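Local coordinates for protein tyrosine--tRNA ligase (Aeropyrum pernix, PDB 2CYA) that probably catalyses the two-step, ATP-dependent attachment of tyrosine to its cognate tRNA, as a homodimeric class I aminoacyl-tRNA synthetase, at residues K27-S32 and D177-L182; D172-D177 and D196-L201. One frame throughout, in Å; residues are numbered along the deposited sequence.

Interaction 1 (K27-S32 and D177-L182); sequences KGLLAS and DLDIAL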
loop_
_atom_site.group_PDB
_atom_site.type_symbol
_atom_site.label_atom_id
_atom_site.label_comp_id
_atom_site.label_asym_id
_atom_site.label_seq_id
_atom_site.Cartn_x
_atom_site.Cartn_y
_atom_site.Cartn_z
ATOM N N LYS A 27 -9.296 -26.956 -17.222
ATOM C CA LYS A 27 -9.103 -28.010 -18.213
ATOM C C LYS A 27 -8.256 -27.511 -19.374
ATOM O O LYS A 27 -7.448 -28.259 -19.928
ATOM C CB LYS A 27 -10.456 -28.544 -18.706
ATOM C CG LYS A 27 -11.160 -29.405 -17.662
ATOM C CD LYS A 27 -12.581 -29.765 -18.058
ATOM C CE LYS A 27 -13.236 -30.657 -17.012
ATOM N NZ LYS A 27 -14.643 -31.021 -17.363
ATOM N N GLY A 28 -8.419 -26.237 -19.733
ATOM C CA GLY A 28 -7.618 -25.691 -20.818
ATOM C C GLY A 28 -6.163 -25.629 -20.387
ATOM O O GLY A 28 -5.253 -25.874 -21.183
ATOM N N LEU A 29 -5.928 -25.299 -19.119
ATOM C CA LEU A 29 -4.557 -25.233 -18.600
ATOM C C LEU A 29 -3.966 -26.642 -18.571
ATOM O O LEU A 29 -2.823 -26.882 -18.993
ATOM C CB LEU A 29 -4.534 -24.646 -17.175
ATOM C CG LEU A 29 -4.621 -23.126 -17.014
ATOM C CD1 LEU A 29 -4.711 -22.752 -15.516
ATOM C CD2 LEU A 29 -3.374 -22.490 -17.663
ATOM N N LEU A 30 -4.746 -27.583 -18.059
ATOM C CA LEU A 30 -4.258 -28.959 -18.005
ATOM C C LEU A 30 -3.951 -29.484 -19.401
ATOM O O LEU A 30 -2.939 -30.147 -19.612
ATOM C CB LEU A 30 -5.289 -29.865 -17.319
ATOM C CG LEU A 30 -5.538 -29.525 -15.845
ATOM C CD1 LEU A 30 -6.731 -30.298 -15.327
ATOM C CD2 LEU A 30 -4.271 -29.842 -15.042
ATOM N N ALA A 31 -4.810 -29.164 -20.357
ATOM C CA ALA A 31 -4.620 -29.644 -21.728
ATOM C C ALA A 31 -3.421 -29.074 -22.478
ATOM O O ALA A 31 -2.925 -29.713 -23.411
ATOM C CB ALA A 31 -5.894 -29.408 -22.553
ATOM N N SER A 32 -2.949 -27.890 -22.084
ATOM C CA SER A 32 -1.823 -27.251 -22.770
ATOM C C SER A 32 -0.490 -27.973 -22.585
ATOM O O SER A 32 0.427 -27.822 -23.390
ATOM C CB SER A 32 -1.686 -25.788 -22.315
ATOM O OG SER A 32 -1.367 -25.688 -20.940
ATOM N N ASP A 177 3.561 -15.264 -10.306
ATOM C CA ASP A 177 3.268 -15.735 -11.652
ATOM C C ASP A 177 2.426 -17.001 -11.647
ATOM O O ASP A 177 2.762 -17.980 -12.306
ATOM C CB ASP A 177 4.600 -15.996 -12.366
ATOM C CG ASP A 177 4.439 -16.120 -13.874
ATOM O OD1 ASP A 177 3.699 -15.294 -14.453
ATOM O OD2 ASP A 177 5.062 -17.025 -14.467
ATOM N N LEU A 178 1.326 -16.968 -10.912
ATOM C CA LEU A 178 0.471 -18.134 -10.770
ATOM C C LEU A 178 -0.646 -18.337 -11.791
ATOM O O LEU A 178 -1.278 -17.373 -12.262
ATOM C CB LEU A 178 -0.163 -18.117 -9.385
ATOM C CG LEU A 178 0.784 -18.011 -8.199
ATOM C CD1 LEU A 178 -0.090 -17.911 -6.939
ATOM C CD2 LEU A 178 1.754 -19.228 -8.136
ATOM N N ASP A 179 -0.893 -19.609 -12.105
ATOM C CA ASP A 179 -1.989 -19.987 -13.005
ATOM C C ASP A 179 -3.182 -20.371 -12.126
ATOM O O ASP A 179 -4.333 -20.322 -12.571
ATOM C CB ASP A 179 -1.587 -21.199 -13.847
ATOM C CG ASP A 179 -0.409 -20.915 -14.711
ATOM O OD1 ASP A 179 -0.567 -20.154 -15.677
ATOM O OD2 ASP A 179 0.676 -21.428 -14.411
ATOM N N ILE A 180 -2.890 -20.752 -10.882
ATOM C CA ILE A 180 -3.915 -21.184 -9.928
ATOM C C ILE A 180 -3.758 -20.652 -8.503
ATOM O O ILE A 180 -2.673 -20.655 -7.937
ATOM C CB ILE A 180 -3.937 -22.725 -9.782
ATOM C CG1 ILE A 180 -4.251 -23.408 -11.114
ATOM C CG2 ILE A 180 -4.976 -23.119 -8.748
ATOM C CD1 ILE A 180 -4.016 -24.913 -11.053
ATOM N N ALA A 181 -4.875 -20.263 -7.914
ATOM C CA ALA A 181 -4.911 -19.771 -6.550
ATOM C C ALA A 181 -5.824 -20.700 -5.739
ATOM O O ALA A 181 -7.033 -20.737 -5.959
ATOM C CB ALA A 181 -5.465 -18.343 -6.524
ATOM N N LEU A 182 -5.246 -21.469 -4.826
ATOM C CA LEU A 182 -6.033 -22.349 -3.976
ATOM C C LEU A 182 -6.302 -21.606 -2.672
ATOM O O LEU A 182 -5.462 -20.841 -2.204
ATOM C CB LEU A 182 -5.250 -23.627 -3.670
ATOM C CG LEU A 182 -5.822 -24.555 -2.595
ATOM C CD1 LEU A 182 -7.051 -25.254 -3.163
ATOM C CD2 LEU A 182 -4.772 -25.596 -2.166
#
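In the Rossmann-type catalytic fold of this class I synthetase, the start of the central strand 180-184 meets helix 23-32 where Leu29 lies against Asp179 and Ile180. The contact is small: the two segments bury 104 Å² between them, just over half of it on Leu29, and no hydrogen bond crosses. Their backbones come nearest at Leu29 and Asp179, with CA atoms 8.1 Å apart, a gap spanned largely by the leucine side chain. Its CG stands beside the backbone N and anti to the carbonyl carbon (chi1 -80°), and with CB directed toward segment 177-182 this brings the methyl fork up to the chain there. Leu29 CD1 does most of the touching, a methyl laid against backbone carbonyl and CB: it sits 3.8 Å from Asp179 O and 3.9 Å from Asp179 CB, and reaches Ile180 CG1 more loosely at 4.5 Å.

The polar end of Asp179 is engaged elsewhere. OD2 accepts a hydrogen bond from Lys37 N, which ties the carboxylate to the start of strand 37-42; OD1 has in addition a long, weak ion pair with Lys204 NZ. Ile36 and Val207 also touch Leu29, which places the contact at the entry to neighbouring parallel strands; Ile180 lies about 7 Å, side chain to side chain, from Tyr39, a predicted tyrosine-binding residue.

On the helix, the carbonyl of Leu29 takes two donors from the same face of its plane: Ser32 N, and Ser32 OG at 2.7 Å from Leu29 O, the hydroxyl tilted 22° from that plane.

Interaction 2 (D172-D177 and D196-L201); sequences DIFYMD and DVAEKL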
loop_
_atom_site.group_PDB
_atom_site.type_symbol
_atom_site.label_atom_id
_atom_site.label_comp_id
_atom_site.label_asym_id
_atom_site.label_seq_id
_atom_site.Cartn_x
_atom_site.Cartn_y
_atom_site.Cartn_z
ATOM N N ASP A 172 0.300 -10.848 -4.552
ATOM C CA ASP A 172 1.044 -12.057 -4.212
ATOM C C ASP A 172 0.875 -13.054 -5.361
ATOM O O ASP A 172 1.841 -13.681 -5.802
ATOM C CB ASP A 172 0.497 -12.723 -2.938
ATOM C CG ASP A 172 0.753 -11.920 -1.679
ATOM O OD1 ASP A 172 1.664 -11.071 -1.666
ATOM O OD2 ASP A 172 0.049 -12.160 -0.679
ATOM N N ILE A 173 -0.373 -13.206 -5.811
ATOM C CA ILE A 173 -0.720 -14.117 -6.903
ATOM C C ILE A 173 -0.007 -13.704 -8.187
ATOM O O ILE A 173 0.622 -14.532 -8.835
ATOM C CB ILE A 173 -2.274 -14.136 -7.137
ATOM C CG1 ILE A 173 -2.959 -14.816 -5.943
ATOM C CG2 ILE A 173 -2.631 -14.852 -8.447
ATOM C CD1 ILE A 173 -4.465 -14.580 -5.885
ATOM N N PHE A 174 -0.081 -12.427 -8.556
ATOM C CA PHE A 174 0.582 -12.001 -9.792
ATOM C C PHE A 174 2.108 -12.072 -9.666
ATOM O O PHE A 174 2.796 -12.552 -10.575
ATOM C CB PHE A 174 0.178 -10.570 -10.196
ATOM C CG PHE A 174 -1.307 -10.384 -10.473
ATOM C CD1 PHE A 174 -2.081 -11.418 -11.001
ATOM C CD2 PHE A 174 -1.907 -9.134 -10.271
ATOM C CE1 PHE A 174 -3.420 -11.216 -11.326
ATOM C CE2 PHE A 174 -3.254 -8.912 -10.592
ATOM C CZ PHE A 174 -4.016 -9.948 -11.120
ATOM N N TYR A 175 2.639 -11.597 -8.543
ATOM C CA TYR A 175 4.084 -11.612 -8.344
ATOM C C TYR A 175 4.654 -13.026 -8.489
ATOM O O TYR A 175 5.717 -13.208 -9.078
ATOM C CB TYR A 175 4.440 -11.066 -6.963
ATOM C CG TYR A 175 5.928 -10.987 -6.706
ATOM C CD1 TYR A 175 6.677 -9.882 -7.131
ATOM C CD2 TYR A 175 6.590 -12.007 -6.015
ATOM C CE1 TYR A 175 8.057 -9.797 -6.862
ATOM C CE2 TYR A 175 7.958 -11.932 -5.747
ATOM C CZ TYR A 175 8.684 -10.826 -6.172
ATOM O OH TYR A 175 10.038 -10.763 -5.912
ATOM N N MET A 176 3.954 -14.024 -7.949
ATOM C CA MET A 176 4.416 -15.415 -8.046
ATOM C C MET A 176 4.077 -16.068 -9.380
ATOM O O MET A 176 4.272 -17.275 -9.566
ATOM C CB MET A 176 3.867 -16.236 -6.887
ATOM C CG MET A 176 4.462 -15.808 -5.551
ATOM S SD MET A 176 3.944 -16.820 -4.167
ATOM C CE MET A 176 2.628 -15.893 -3.632
ATOM N N ASP A 177 3.561 -15.264 -10.306
ATOM C CA ASP A 177 3.268 -15.735 -11.652
ATOM C C ASP A 177 2.426 -17.001 -11.647
ATOM O O ASP A 177 2.762 -17.980 -12.306
ATOM C CB ASP A 177 4.600 -15.996 -12.366
ATOM C CG ASP A 177 4.439 -16.120 -13.874
ATOM O OD1 ASP A 177 3.699 -15.294 -14.453
ATOM O OD2 ASP A 177 5.062 -17.025 -14.467
ATOM N N ASP A 196 -10.607 -10.211 -11.995
ATOM C CA ASP A 196 -11.177 -9.037 -12.659
ATOM C C ASP A 196 -10.128 -8.034 -13.085
ATOM O O ASP A 196 -10.388 -7.187 -13.924
ATOM C CB ASP A 196 -12.148 -8.300 -11.740
ATOM C CG ASP A 196 -13.520 -8.916 -11.731
ATOM O OD1 ASP A 196 -13.783 -9.774 -12.599
ATOM O OD2 ASP A 196 -14.329 -8.534 -10.861
ATOM N N VAL A 197 -8.941 -8.143 -12.504
ATOM C CA VAL A 197 -7.872 -7.202 -12.762
ATOM C C VAL A 197 -6.720 -7.707 -13.616
ATOM O O VAL A 197 -6.035 -6.917 -14.272
ATOM C CB VAL A 197 -7.348 -6.694 -11.384
ATOM C CG1 VAL A 197 -5.887 -6.311 -11.451
ATOM C CG2 VAL A 197 -8.201 -5.531 -10.934
ATOM N N ALA A 198 -6.518 -9.016 -13.625
ATOM C CA ALA A 198 -5.412 -9.633 -14.356
ATOM C C ALA A 198 -5.160 -9.173 -15.803
ATOM O O ALA A 198 -4.033 -8.832 -16.158
ATOM C CB ALA A 198 -5.568 -11.160 -14.318
ATOM N N GLU A 199 -6.191 -9.182 -16.641
ATOM C CA GLU A 199 -6.001 -8.793 -18.046
ATOM C C GLU A 199 -5.640 -7.308 -18.194
ATOM O O GLU A 199 -4.799 -6.949 -19.014
ATOM C CB GLU A 199 -7.239 -9.186 -18.877
ATOM C CG GLU A 199 -7.368 -10.712 -19.013
ATOM C CD GLU A 199 -8.630 -11.185 -19.739
ATOM O OE1 GLU A 199 -9.402 -10.344 -20.261
ATOM O OE2 GLU A 199 -8.841 -12.419 -19.791
ATOM N N LYS A 200 -6.231 -6.459 -17.369
ATOM C CA LYS A 200 -5.912 -5.032 -17.411
ATOM C C LYS A 200 -4.427 -4.774 -17.154
ATOM O O LYS A 200 -3.852 -3.857 -17.730
ATOM C CB LYS A 200 -6.741 -4.273 -16.378
ATOM C CG LYS A 200 -8.201 -4.228 -16.731
ATOM C CD LYS A 200 -9.021 -3.643 -15.598
ATOM C CE LYS A 200 -10.486 -3.674 -15.961
ATOM N NZ LYS A 200 -11.337 -3.209 -14.836
ATOM N N LEU A 201 -3.813 -5.576 -16.287
ATOM C CA LEU A 201 -2.396 -5.429 -15.962
ATOM C C LEU A 201 -1.470 -6.324 -16.767
ATOM O O LEU A 201 -0.269 -6.342 -16.521
ATOM C CB LEU A 201 -2.141 -5.744 -14.480
ATOM C CG LEU A 201 -2.626 -4.802 -13.382
ATOM C CD1 LEU A 201 -4.094 -4.488 -13.552
ATOM C CD2 LEU A 201 -2.372 -5.458 -12.037
#
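The backbones of 172-177 and 196-201 approach most closely at Phe174 and Ala198, whose CA atoms lie 7.9 Å apart, and the Phe174 side chain bridges that gap. With chi1 at -61° the ring swings out on the side of its own amide N, opposite the carbonyl carbon, its far end against the other segment. There Phe174 CZ comes to 3.5 Å from Ala198 CA, and Phe174 CE1 lies 3.7 Å from Ala198 CB. Val197 meets the ring edge near its plane, CG1 to Phe174 CE2 at 3.8 Å, whereas Leu201 brings CD2 obliquely to the same CE2, also at 3.8 Å.

Both segments belong to the Rossmann-type catalytic domain, where helix 161-175 and helix 188-198 flank strand 180-184 in the chain. Asp172, predicted to bind tyrosine, lies two residues before Phe174 and does not touch 196-201; its OD1 is hydrogen-bonded to Tyr126 OH. Leu129 and Val133 of helix 124-135 also touch the phenylalanine, and Val133 touches Leu201 as well. Helix 161-175 ends just beyond in a Schellman motif: Asp177, with positive phi (52°), is its C-prime residue, Asp177 N hydrogen-bonds to Phe174 O at 2.8 Å, and Leu178 N reaches back to Ile173 O.

How the interactions relate
From the N terminus, helix 23-32 comes first, and interaction 1 closes a long loop when the chain returns at 177-182, with 144 residues lying between its segments. Interaction 2 opens at 172-177, before that return is complete, and closes at 196-201 after only 18 intervening residues. The segments therefore alternate, and the two closures cross instead of nesting. They share Asp177, which touches neither partner segment and marks the turn from helix 161-175 toward strand 180-184. Their centres are 13 Å apart, and they meet directly through a probable hydrogen bond from Leu178 N to Ile173 O and packing of Ala181 CB on Ile173 CD1. Together they connect helix 23-32, the central strand and helices 161-175 and 188-198.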